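Local coordinates for protein putative phosphosugar isomerases (Salmonella typhimurium LT2, PDB 3FKJ) that probably binds phosphosugars or related carbohydrate derivatives and isomerises them, its precise substrate being unknown, at residues A152-A157 and H317-D322; S181-F186 and C313-N318; Q141-R144 and T148-P151; G224-E229 and I265-S270. One frame throughout, in Å; residues are numbered along the deposited sequence.

Contact 1: residues A152-A157 and H317-D322; sequences AQQKAA and HNCVLD. With SCN (thiocyanate ion), chain C.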
loop_
_atom_site.group_PDB
_atom_site.type_symbol
_atom_site.label_atom_id
_atom_site.label_comp_id
_atom_site.label_asym_id
_atom_site.label_seq_id
_atom_site.Cartn_x
_atom_site.Cartn_y
_atom_site.Cartn_z
ATOM N N ALA A 152 11.532 12.012 19.047
ATOM C CA ALA A 152 12.542 11.018 18.689
ATOM C C ALA A 152 12.297 9.657 19.365
ATOM O O ALA A 152 12.939 8.676 19.023
ATOM C CB ALA A 152 13.983 11.580 19.057
ATOM N N GLN A 153 11.389 9.601 20.331
ATOM C CA GLN A 153 11.006 8.343 21.017
ATOM C C GLN A 153 9.575 7.875 20.739
ATOM O O GLN A 153 9.092 6.897 21.324
ATOM C CB GLN A 153 11.153 8.517 22.504
ATOM C CG GLN A 153 12.537 8.827 22.920
ATOM C CD GLN A 153 12.649 8.777 24.383
ATOM O OE1 GLN A 153 12.334 7.754 24.994
ATOM N NE2 GLN A 153 13.063 9.895 24.989
ATOM N N GLN A 154 8.917 8.544 19.815
ATOM C CA GLN A 154 7.614 8.076 19.360
ATOM C C GLN A 154 7.674 6.890 18.398
ATOM O O GLN A 154 8.705 6.606 17.779
ATOM C CB GLN A 154 6.814 9.245 18.795
ATOM C CG GLN A 154 6.400 10.249 19.899
ATOM C CD GLN A 154 5.824 11.516 19.321
ATOM O OE1 GLN A 154 6.072 11.852 18.171
ATOM N NE2 GLN A 154 5.067 12.217 20.105
ATOM N N LYS A 155 6.554 6.177 18.343
ATOM C CA LYS A 155 6.418 4.899 17.599
ATOM C C LYS A 155 6.970 4.977 16.182
ATOM O O LYS A 155 7.763 4.141 15.808
ATOM C CB LYS A 155 4.950 4.485 17.542
ATOM C CG LYS A 155 4.675 3.106 16.966
ATOM C CD LYS A 155 3.195 2.715 17.078
ATOM C CE LYS A 155 2.274 3.460 16.131
ATOM N NZ LYS A 155 0.829 3.291 16.548
ATOM N N ALA A 156 6.571 5.994 15.409
ATOM C CA ALA A 156 7.024 6.116 14.023
ATOM C C ALA A 156 8.501 6.439 13.948
ATOM O O ALA A 156 9.190 5.935 13.041
ATOM C CB ALA A 156 6.201 7.169 13.256
ATOM N N ALA A 157 8.992 7.271 14.891
ATOM C CA ALA A 157 10.414 7.592 14.979
ATOM C C ALA A 157 11.272 6.310 15.107
ATOM O O ALA A 157 12.320 6.200 14.504
ATOM C CB ALA A 157 10.684 8.534 16.148
ATOM N N HIS A 317 5.057 15.325 9.427
ATOM C CA HIS A 317 3.633 15.471 9.125
ATOM C C HIS A 317 2.788 14.858 10.240
ATOM O O HIS A 317 1.855 15.474 10.663
ATOM C CB HIS A 317 3.242 14.824 7.781
ATOM C CG HIS A 317 3.679 15.599 6.570
ATOM N ND1 HIS A 317 3.228 16.870 6.289
ATOM C CD2 HIS A 317 4.514 15.267 5.557
ATOM C CE1 HIS A 317 3.775 17.287 5.161
ATOM N NE2 HIS A 317 4.564 16.339 4.702
ATOM N N ASN A 318 3.121 13.651 10.722
ATOM C CA ASN A 318 2.364 13.022 11.804
ATOM C C ASN A 318 2.209 14.021 12.970
ATOM O O ASN A 318 1.127 14.208 13.508
ATOM C CB ASN A 318 3.074 11.765 12.367
ATOM C CG ASN A 318 3.019 10.522 11.464
ATOM O OD1 ASN A 318 2.266 10.420 10.489
ATOM N ND2 ASN A 318 3.808 9.525 11.855
ATOM N N CYS A 319 3.293 14.686 13.331
ATOM C CA CYS A 319 3.276 15.646 14.427
ATOM C C CYS A 319 2.504 16.938 14.132
ATOM O O CYS A 319 1.737 17.407 14.971
ATOM C CB CYS A 319 4.709 15.987 14.853
ATOM S SG CYS A 319 5.658 14.561 15.441
ATOM N N VAL A 320 2.711 17.503 12.951
ATOM C CA VAL A 320 2.082 18.772 12.585
ATOM C C VAL A 320 0.567 18.585 12.490
ATOM O O VAL A 320 -0.197 19.463 12.891
ATOM C CB VAL A 320 2.680 19.332 11.257
ATOM C CG1 VAL A 320 1.732 20.330 10.593
ATOM C CG2 VAL A 320 4.075 19.963 11.515
ATOM N N LEU A 321 0.146 17.416 11.990
ATOM C CA LEU A 321 -1.269 17.069 11.854
ATOM C C LEU A 321 -2.022 17.040 13.175
ATOM O O LEU A 321 -3.218 17.320 13.189
ATOM C CB LEU A 321 -1.446 15.715 11.093
ATOM C CG LEU A 321 -1.324 15.751 9.565
ATOM C CD1 LEU A 321 -1.173 14.347 8.978
ATOM C CD2 LEU A 321 -2.509 16.496 8.941
ATOM N N ASP A 322 -1.346 16.720 14.280
ATOM C CA ASP A 322 -1.979 16.747 15.619
ATOM C C ASP A 322 -2.671 18.067 15.852
ATOM O O ASP A 322 -3.743 18.109 16.468
ATOM C CB ASP A 322 -0.967 16.512 16.749
ATOM C CG ASP A 322 -0.631 15.028 16.966
ATOM O OD1 ASP A 322 -1.386 14.154 16.511
ATOM O OD2 ASP A 322 0.391 14.730 17.620
HETATM S S SCN C . 7.638 11.288 15.209
HETATM C C SCN C . 6.011 10.637 14.948
HETATM N N SCN C . 4.950 10.187 14.760
#
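Gln-154 and Ala-156 face Asn-318 and Cys-319 where the start of helix 155-170 comes up against helix 313-331, in a chain built, like other double-SIS proteins, around two parallel alpha/beta sheets. Direct contact is slight, 93 Å² in all, and a thiocyanate ion, probably from the crystallisation liquor, lies between the two sides. Gln-154 stands just before the helix with CG anti to its carbonyl carbon (chi1 -69°), and the rest of the chain is extended. Its CB skirts the carbon of the ion. CG packs on the backbone O of Gln-141, and the amide then carries OE1 over the ion, 3.4 Å from the thiocyanate sulfur. OE1 also comes within 3.9 Å of Cys-319 SG, and NE2 lies beside Val-149. The length of glutamine thus brings its amide from the loop to the ion and to Cys-319, though no hydrogen bond joins the two segments. Ala-156, with no more than a methyl group, lets the helices approach at the other end of the ion: its CB lies 3.6 Å from Asn-318 ND2. Cys-319 SG, small enough for a buried helix face, is in van der Waals contact with the thiocyanate sulfur at 3.8 Å. Asn-318 ND2 gives a fairly straight hydrogen bond to the thiocyanate nitrogen, 3.2 Å long with an angle of 157° at the hydrogen.

Contact 2: residues S181-F186 and C313-N318; sequences SAFGRF and CGLLHN. With SCN (thiocyanate ion), chain C.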
loop_
_atom_site.group_PDB
_atom_site.type_symbol
_atom_site.label_atom_id
_atom_site.label_comp_id
_atom_site.label_asym_id
_atom_site.label_seq_id
_atom_site.Cartn_x
_atom_site.Cartn_y
_atom_site.Cartn_z
ATOM N N SER A 181 22.315 13.189 13.926
ATOM C CA SER A 181 22.326 14.574 14.401
ATOM C C SER A 181 21.090 15.294 13.852
ATOM O O SER A 181 20.580 16.180 14.513
ATOM C CB SER A 181 23.662 15.292 14.087
ATOM O OG SER A 181 23.661 15.880 12.809
ATOM N N ALA A 182 20.580 14.877 12.677
ATOM C CA ALA A 182 19.261 15.341 12.199
ATOM C C ALA A 182 18.199 14.997 13.238
ATOM O O ALA A 182 17.391 15.839 13.607
ATOM C CB ALA A 182 18.902 14.716 10.866
ATOM N N PHE A 183 18.203 13.752 13.715
ATOM C CA PHE A 183 17.264 13.320 14.780
ATOM C C PHE A 183 17.442 14.129 16.076
ATOM O O PHE A 183 16.482 14.302 16.840
ATOM C CB PHE A 183 17.421 11.823 15.102
ATOM C CG PHE A 183 16.215 10.966 14.754
ATOM C CD1 PHE A 183 14.943 11.313 15.200
ATOM C CD2 PHE A 183 16.378 9.757 14.066
ATOM C CE1 PHE A 183 13.837 10.513 14.929
ATOM C CE2 PHE A 183 15.264 8.939 13.748
ATOM C CZ PHE A 183 13.999 9.319 14.183
ATOM N N GLY A 184 18.668 14.593 16.339
ATOM C CA GLY A 184 18.940 15.438 17.511
ATOM C C GLY A 184 18.316 16.821 17.413
ATOM O O GLY A 184 18.134 17.496 18.431
ATOM N N ARG A 185 18.001 17.240 16.188
ATOM C CA ARG A 185 17.378 18.526 15.924
ATOM C C ARG A 185 15.868 18.405 15.775
ATOM O O ARG A 185 15.154 19.406 15.621
ATOM C CB ARG A 185 17.966 19.148 14.659
ATOM C CG ARG A 185 19.318 19.782 14.878
ATOM C CD ARG A 185 19.776 20.541 13.654
ATOM N NE ARG A 185 20.233 19.636 12.608
ATOM C CZ ARG A 185 21.394 18.983 12.626
ATOM N NH1 ARG A 185 22.238 19.114 13.651
ATOM N NH2 ARG A 185 21.716 18.183 11.615
ATOM N N PHE A 186 15.382 17.181 15.845
ATOM C CA PHE A 186 14.030 16.897 15.404
ATOM C C PHE A 186 13.001 17.498 16.358
ATOM O O PHE A 186 11.990 18.039 15.901
ATOM C CB PHE A 186 13.809 15.396 15.250
ATOM C CG PHE A 186 12.467 15.045 14.654
ATOM C CD1 PHE A 186 12.084 15.550 13.402
ATOM C CD2 PHE A 186 11.579 14.218 15.335
ATOM C CE1 PHE A 186 10.840 15.203 12.820
ATOM C CE2 PHE A 186 10.339 13.901 14.780
ATOM C CZ PHE A 186 9.972 14.396 13.515
ATOM N N CYS A 313 10.207 13.551 6.658
ATOM C CA CYS A 313 8.964 14.214 6.237
ATOM C C CYS A 313 7.715 13.549 6.810
ATOM O O CYS A 313 6.831 14.243 7.261
ATOM C CB CYS A 313 8.851 14.306 4.719
ATOM S SG CYS A 313 9.937 15.568 4.022
ATOM N N GLY A 314 7.659 12.221 6.817
ATOM C CA GLY A 314 6.471 11.529 7.324
ATOM C C GLY A 314 6.303 11.773 8.814
ATOM O O GLY A 314 5.226 12.071 9.279
ATOM N N LEU A 315 7.394 11.617 9.554
ATOM C CA LEU A 315 7.420 11.879 10.984
ATOM C C LEU A 315 7.000 13.306 11.331
ATOM O O LEU A 315 6.207 13.534 12.232
ATOM C CB LEU A 315 8.817 11.631 11.524
ATOM C CG LEU A 315 9.375 10.217 11.502
ATOM C CD1 LEU A 315 10.759 10.252 12.116
ATOM C CD2 LEU A 315 8.475 9.270 12.260
ATOM N N LEU A 316 7.499 14.269 10.578
ATOM C CA LEU A 316 7.071 15.645 10.811
ATOM C C LEU A 316 5.573 15.855 10.551
ATOM O O LEU A 316 4.902 16.539 11.349
ATOM C CB LEU A 316 7.917 16.605 9.971
ATOM C CG LEU A 316 7.615 18.100 10.098
ATOM C CD1 LEU A 316 7.880 18.616 11.503
ATOM C CD2 LEU A 316 8.456 18.847 9.086
ATOM N N HIS A 317 5.057 15.325 9.427
ATOM C CA HIS A 317 3.633 15.471 9.125
ATOM C C HIS A 317 2.788 14.858 10.240
ATOM O O HIS A 317 1.855 15.474 10.663
ATOM C CB HIS A 317 3.242 14.824 7.781
ATOM C CG HIS A 317 3.679 15.599 6.570
ATOM N ND1 HIS A 317 3.228 16.870 6.289
ATOM C CD2 HIS A 317 4.514 15.267 5.557
ATOM C CE1 HIS A 317 3.775 17.287 5.161
ATOM N NE2 HIS A 317 4.564 16.339 4.702
ATOM N N ASN A 318 3.121 13.651 10.722
ATOM C CA ASN A 318 2.364 13.022 11.804
ATOM C C ASN A 318 2.209 14.021 12.970
ATOM O O ASN A 318 1.127 14.208 13.508
ATOM C CB ASN A 318 3.074 11.765 12.367
ATOM C CG ASN A 318 3.019 10.522 11.464
ATOM O OD1 ASN A 318 2.266 10.420 10.489
ATOM N ND2 ASN A 318 3.808 9.525 11.855
HETATM S S SCN C . 7.638 11.288 15.209
HETATM C C SCN C . 6.011 10.637 14.948
HETATM N N SCN C . 4.950 10.187 14.760
#
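Phe-186 pushes its ring end-on against the first turn of helix 313-331, meeting Leu-315 and Leu-316. This is helix packing beside the alpha/beta sheets of what is probably a double-SIS fold, and it joins the junction of helices 176-184 and 186-196 to the long C-terminal helix. The tight part is at the tip of this ring. Phe-186 CZ lies 3.6 Å from Leu-315 CB and 3.8 Å from Leu-316 N, the latter at the ring edge and close to its plane. With CG anti to the backbone N (chi1 -174°), the ring reaches straight across to the other helix and enters with its narrow edge toward the helix backbone. Leu-315 crosses both phenylalanines at about a right angle. Its branch CD1 meets Phe-183 CZ more loosely, at 4.0 Å, and Phe-183 is itself stacked on Trp-161 and set edge-to-face with Phe-312, so the leucine joins an aromatic cluster. Looser again is Leu-316, whose CB is 4.3 Å from Phe-186 CE1.

On the far side of segment 181-186 the chain turns to solvent. Gly-184 is exposed there, and Arg-185 folds back over its own helix end, its guanidinium face lying over the backbone O of Ser-181. Arg-185 NH2 hydrogen-bonds Ser-181 OG, which is tilted 27° from the guanidinium plane. NH2 also bonds Leu-304 O. Back in the buried half, the sulfur of the thiocyanate rests 3.7 Å from Leu-315 CD2 and 3.8 Å from Phe-186 CE2, at the edge of that ring.

Contact 3: residues Q141-R144 and T148-P151; sequences QWAR and TVDP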
loop_
_atom_site.group_PDB
_atom_site.type_symbol
_atom_site.label_atom_id
_atom_site.label_comp_id
_atom_site.label_asym_id
_atom_site.label_seq_id
_atom_site.Cartn_x
_atom_site.Cartn_y
_atom_site.Cartn_z
ATOM N N GLN A 141 7.380 6.144 23.433
ATOM C CA GLN A 141 6.634 7.175 24.114
ATOM C C GLN A 141 5.470 7.725 23.298
ATOM O O GLN A 141 5.485 7.751 22.060
ATOM C CB GLN A 141 7.582 8.277 24.514
ATOM C CG GLN A 141 8.664 7.752 25.424
ATOM C CD GLN A 141 9.056 8.752 26.407
ATOM O OE1 GLN A 141 9.950 9.532 26.158
ATOM N NE2 GLN A 141 8.348 8.799 27.518
ATOM N N TRP A 142 4.454 8.152 24.032
ATOM C CA TRP A 142 3.226 8.641 23.467
ATOM C C TRP A 142 2.534 9.580 24.458
ATOM O O TRP A 142 2.506 9.313 25.637
ATOM C CB TRP A 142 2.309 7.453 23.164
ATOM C CG TRP A 142 0.951 7.866 22.717
ATOM C CD1 TRP A 142 0.555 8.140 21.433
ATOM C CD2 TRP A 142 -0.204 8.069 23.550
ATOM N NE1 TRP A 142 -0.777 8.490 21.416
ATOM C CE2 TRP A 142 -1.269 8.456 22.697
ATOM C CE3 TRP A 142 -0.445 7.945 24.923
ATOM C CZ2 TRP A 142 -2.556 8.736 23.180
ATOM C CZ3 TRP A 142 -1.730 8.229 25.409
ATOM C CH2 TRP A 142 -2.764 8.621 24.534
ATOM N N ALA A 143 1.994 10.680 23.950
ATOM C CA ALA A 143 0.987 11.475 24.650
ATOM C C ALA A 143 -0.071 11.978 23.665
ATOM O O ALA A 143 0.188 12.111 22.477
ATOM C CB ALA A 143 1.614 12.649 25.356
ATOM N N ARG A 144 -1.237 12.305 24.209
ATOM C CA ARG A 144 -2.319 12.932 23.480
ATOM C C ARG A 144 -2.176 14.455 23.406
ATOM O O ARG A 144 -2.329 15.156 24.407
ATOM C CB ARG A 144 -3.626 12.557 24.146
ATOM C CG ARG A 144 -4.847 13.119 23.487
ATOM C CD ARG A 144 -6.078 12.593 24.206
ATOM N NE ARG A 144 -6.199 11.153 23.974
ATOM C CZ ARG A 144 -6.780 10.293 24.800
ATOM N NH1 ARG A 144 -7.329 10.705 25.946
ATOM N NH2 ARG A 144 -6.818 9.010 24.468
ATOM N N THR A 148 2.639 16.420 25.150
ATOM C CA THR A 148 3.675 15.994 24.233
ATOM C C THR A 148 4.731 15.179 24.999
ATOM O O THR A 148 4.750 15.162 26.228
ATOM C CB THR A 148 4.311 17.211 23.529
ATOM O OG1 THR A 148 4.803 18.103 24.508
ATOM C CG2 THR A 148 3.302 17.955 22.688
ATOM N N VAL A 149 5.551 14.465 24.232
ATOM C CA VAL A 149 6.654 13.673 24.720
ATOM C C VAL A 149 7.804 13.959 23.743
ATOM O O VAL A 149 7.659 14.799 22.856
ATOM C CB VAL A 149 6.326 12.142 24.769
ATOM C CG1 VAL A 149 5.372 11.819 25.917
ATOM C CG2 VAL A 149 5.797 11.608 23.378
ATOM N N ASP A 150 8.926 13.261 23.895
ATOM C CA ASP A 150 10.060 13.374 22.972
ATOM C C ASP A 150 9.654 12.728 21.670
ATOM O O ASP A 150 9.376 11.544 21.683
ATOM C CB ASP A 150 11.248 12.618 23.551
ATOM C CG ASP A 150 12.528 12.772 22.731
ATOM O OD1 ASP A 150 12.575 13.578 21.768
ATOM O OD2 ASP A 150 13.494 12.063 23.098
ATOM N N PRO A 151 9.575 13.510 20.566
ATOM C CA PRO A 151 9.273 12.999 19.222
ATOM C C PRO A 151 10.246 11.897 18.709
ATOM O O PRO A 151 9.820 10.956 18.044
ATOM C CB PRO A 151 9.356 14.253 18.343
ATOM C CG PRO A 151 9.186 15.381 19.255
ATOM C CD PRO A 151 9.761 14.978 20.555
#
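Val-149 sets both its methyl groups against the backbone of Gln-141 and Trp-142 and the methyl group of Ala-143, closing an irregular, hairpin-like turn in the connection from strand 136-139 to helix 155-170. The two arms run almost antiparallel, 164° apart, yet no hydrogen bond joins them, and side-chain packing takes the place of strand pairing. The methyl groups divide the work. CG2 lies 3.8 Å from Trp-142 N and 3.9 Å from Gln-141 CB, whereas CG1, anti to the carbonyl carbon (chi1 -73°), lies 3.9 Å from Ala-143 CB. A beta-branched residue suits the place because its two methyl groups reach successive peptides, CG2 at Trp-142 N and CG1 at Trp-142 O. Alanine suits the facing position because it is small enough for the chain to pass closely, its CB lying 3.9 Å from Thr-148 N.

The next shell fixes the arms. Asp-150 OD2 takes a hydrogen bond from Gln-153 NE2, and OD1 a weak one from Ala-152 N, while the backbone of Gln-153 bonds that of Gln-141. The CB of Trp-142 points away from segment 148-151, and its ring meets Tyr-124 edge-to-face. One face of the indole is covered by Arg-144 N, 3.9 Å above the plane.

Contact 4: residues G224-E229 and I265-S270; sequences GAAHQE and ILLQSS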
loop_
_atom_site.group_PDB
_atom_site.type_symbol
_atom_site.label_atom_id
_atom_site.label_comp_id
_atom_site.label_asym_id
_atom_site.label_seq_id
_atom_site.Cartn_x
_atom_site.Cartn_y
_atom_site.Cartn_z
ATOM N N GLY A 224 2.862 7.398 3.994
ATOM C CA GLY A 224 2.333 6.719 5.181
ATOM C C GLY A 224 1.488 7.650 6.029
ATOM O O GLY A 224 0.412 7.297 6.499
ATOM N N ALA A 225 2.012 8.825 6.254
ATOM C CA ALA A 225 1.315 9.885 6.989
ATOM C C ALA A 225 -0.051 10.258 6.392
ATOM O O ALA A 225 -1.013 10.555 7.104
ATOM C CB ALA A 225 2.190 11.108 7.061
ATOM N N ALA A 226 -0.130 10.226 5.079
ATOM C CA ALA A 226 -1.328 10.574 4.384
ATOM C C ALA A 226 -2.361 9.477 4.596
ATOM O O ALA A 226 -3.524 9.751 4.870
ATOM C CB ALA A 226 -1.029 10.834 2.914
ATOM N N HIS A 227 -1.926 8.235 4.463
ATOM C CA HIS A 227 -2.789 7.140 4.660
ATOM C C HIS A 227 -3.253 7.033 6.106
ATOM O O HIS A 227 -4.431 6.801 6.354
ATOM C CB HIS A 227 -2.130 5.847 4.182
ATOM C CG HIS A 227 -3.057 4.684 4.219
ATOM N ND1 HIS A 227 -4.163 4.611 3.408
ATOM C CD2 HIS A 227 -3.101 3.591 5.029
ATOM C CE1 HIS A 227 -4.821 3.495 3.680
ATOM N NE2 HIS A 227 -4.197 2.858 4.654
ATOM N N GLN A 228 -2.318 7.205 7.051
ATOM C CA GLN A 228 -2.664 7.207 8.430
ATOM C C GLN A 228 -3.723 8.267 8.753
ATOM O O GLN A 228 -4.695 7.979 9.433
ATOM C CB GLN A 228 -1.413 7.437 9.264
ATOM C CG GLN A 228 -1.599 7.378 10.786
ATOM C CD GLN A 228 -0.287 7.464 11.486
ATOM O OE1 GLN A 228 0.732 6.823 11.078
ATOM N NE2 GLN A 228 -0.248 8.305 12.490
ATOM N N GLU A 229 -3.520 9.497 8.293
ATOM C CA GLU A 229 -4.506 10.526 8.524
ATOM C C GLU A 229 -5.858 10.087 8.028
ATOM O O GLU A 229 -6.887 10.312 8.665
ATOM C CB GLU A 229 -4.090 11.819 7.852
ATOM C CG GLU A 229 -5.054 12.978 8.026
ATOM C CD GLU A 229 -5.009 13.655 9.429
ATOM O OE1 GLU A 229 -4.210 13.316 10.326
ATOM O OE2 GLU A 229 -5.826 14.565 9.613
ATOM N N ILE A 265 -6.276 17.176 1.199
ATOM C CA ILE A 265 -5.186 17.573 2.059
ATOM C C ILE A 265 -3.927 16.863 1.503
ATOM O O ILE A 265 -3.848 15.616 1.506
ATOM C CB ILE A 265 -5.432 17.180 3.558
ATOM C CG1 ILE A 265 -6.803 17.724 4.008
ATOM C CG2 ILE A 265 -4.238 17.694 4.435
ATOM C CD1 ILE A 265 -7.436 17.052 5.218
ATOM N N LEU A 266 -2.993 17.677 0.997
ATOM C CA LEU A 266 -1.716 17.219 0.452
ATOM C C LEU A 266 -0.643 17.434 1.494
ATOM O O LEU A 266 -0.438 18.539 1.971
ATOM C CB LEU A 266 -1.343 17.937 -0.847
ATOM C CG LEU A 266 0.026 17.643 -1.511
ATOM C CD1 LEU A 266 0.082 16.216 -1.994
ATOM C CD2 LEU A 266 0.270 18.572 -2.673
ATOM N N LEU A 267 0.009 16.341 1.867
ATOM C CA LEU A 267 1.186 16.366 2.723
ATOM C C LEU A 267 2.389 16.323 1.826
ATOM O O LEU A 267 2.836 15.254 1.461
ATOM C CB LEU A 267 1.193 15.170 3.665
ATOM C CG LEU A 267 -0.077 14.975 4.512
ATOM C CD1 LEU A 267 0.192 13.869 5.439
ATOM C CD2 LEU A 267 -0.474 16.237 5.268
ATOM N N GLN A 268 2.866 17.510 1.461
ATOM C CA GLN A 268 3.973 17.693 0.522
ATOM C C GLN A 268 5.334 17.441 1.206
ATOM O O GLN A 268 5.556 17.820 2.368
ATOM C CB GLN A 268 3.940 19.112 -0.093
ATOM C CG GLN A 268 4.999 19.359 -1.156
ATOM C CD GLN A 268 4.812 20.656 -1.920
ATOM O OE1 GLN A 268 4.193 21.599 -1.421
ATOM N NE2 GLN A 268 5.353 20.710 -3.144
ATOM N N SER A 269 6.217 16.793 0.450
ATOM C CA SER A 269 7.523 16.388 0.927
ATOM C C SER A 269 8.625 17.282 0.372
ATOM O O SER A 269 8.465 17.938 -0.688
ATOM C CB SER A 269 7.844 14.951 0.471
ATOM O OG SER A 269 6.923 14.006 0.964
ATOM N N SER A 270 9.747 17.296 1.093
ATOM C CA SER A 270 10.996 17.771 0.542
ATOM C C SER A 270 11.612 16.652 -0.284
ATOM O O SER A 270 11.151 15.501 -0.274
ATOM C CB SER A 270 11.962 18.158 1.668
ATOM O OG SER A 270 12.470 16.990 2.299
#
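The peptide plane joining Ala-225 to Ala-226 receives Leu-267 on one face: CD1 sits almost directly above it, 3.7 Å from Ala-225 C and close to Ala-226 N as well. The alanine methyl groups flank CD1 on the same face, Ala-225 CB being 3.8 Å from it and Ala-226 CB a little farther, so a single leucine branch settles between them. Having its CG anti to the carbonyl carbon (chi1 -54°) and an extended second torsion (-174°), Leu-267 sends CD1 outward from the sheet to the helix.

This is helix-on-sheet packing in what is probably the second SIS domain, an alpha/beta sandwich with a Rossmann-like parallel sheet. Helix 223-238, part of the beta-alpha-beta crossover from strand 213-218 to strand 241-246, covers the inner strand 263-268. Alternation along the strand sends Leu-267 toward this helix and Leu-266 away, against Ile-281 of helix 274-286. Helix 313-331 adjoins the same face, and there His-317 touches Leu-267 while its NE2 bonds Gln-268 O.

Alanines suit the helix because short side chains bring its backbone down near the strand. With no hydrogen bond across it, the contact depends on shape and on exclusion of water.

Overall arrangement
From the N terminus, the chain first lays down the five-stranded parallel sheet, and after its edge strand 136-139 contact 3 closes a short turn. Contact 1 opens immediately afterwards and contact 2 opens some thirty residues later. Both wait for helix 313-331 to close them, so their long loops end on overlapping residues, His-317 and Asn-318 belonging to both. Contact 4 nests inside both loops and packs helix 223-238 on strand 263-268 of the four-stranded second sheet. Contact 3 precedes the others in series and lies about 20 Å, centre to centre, from contact 4. Helix 313-331 is thus the common element, tying the helices that follow the first sheet to the core of the second.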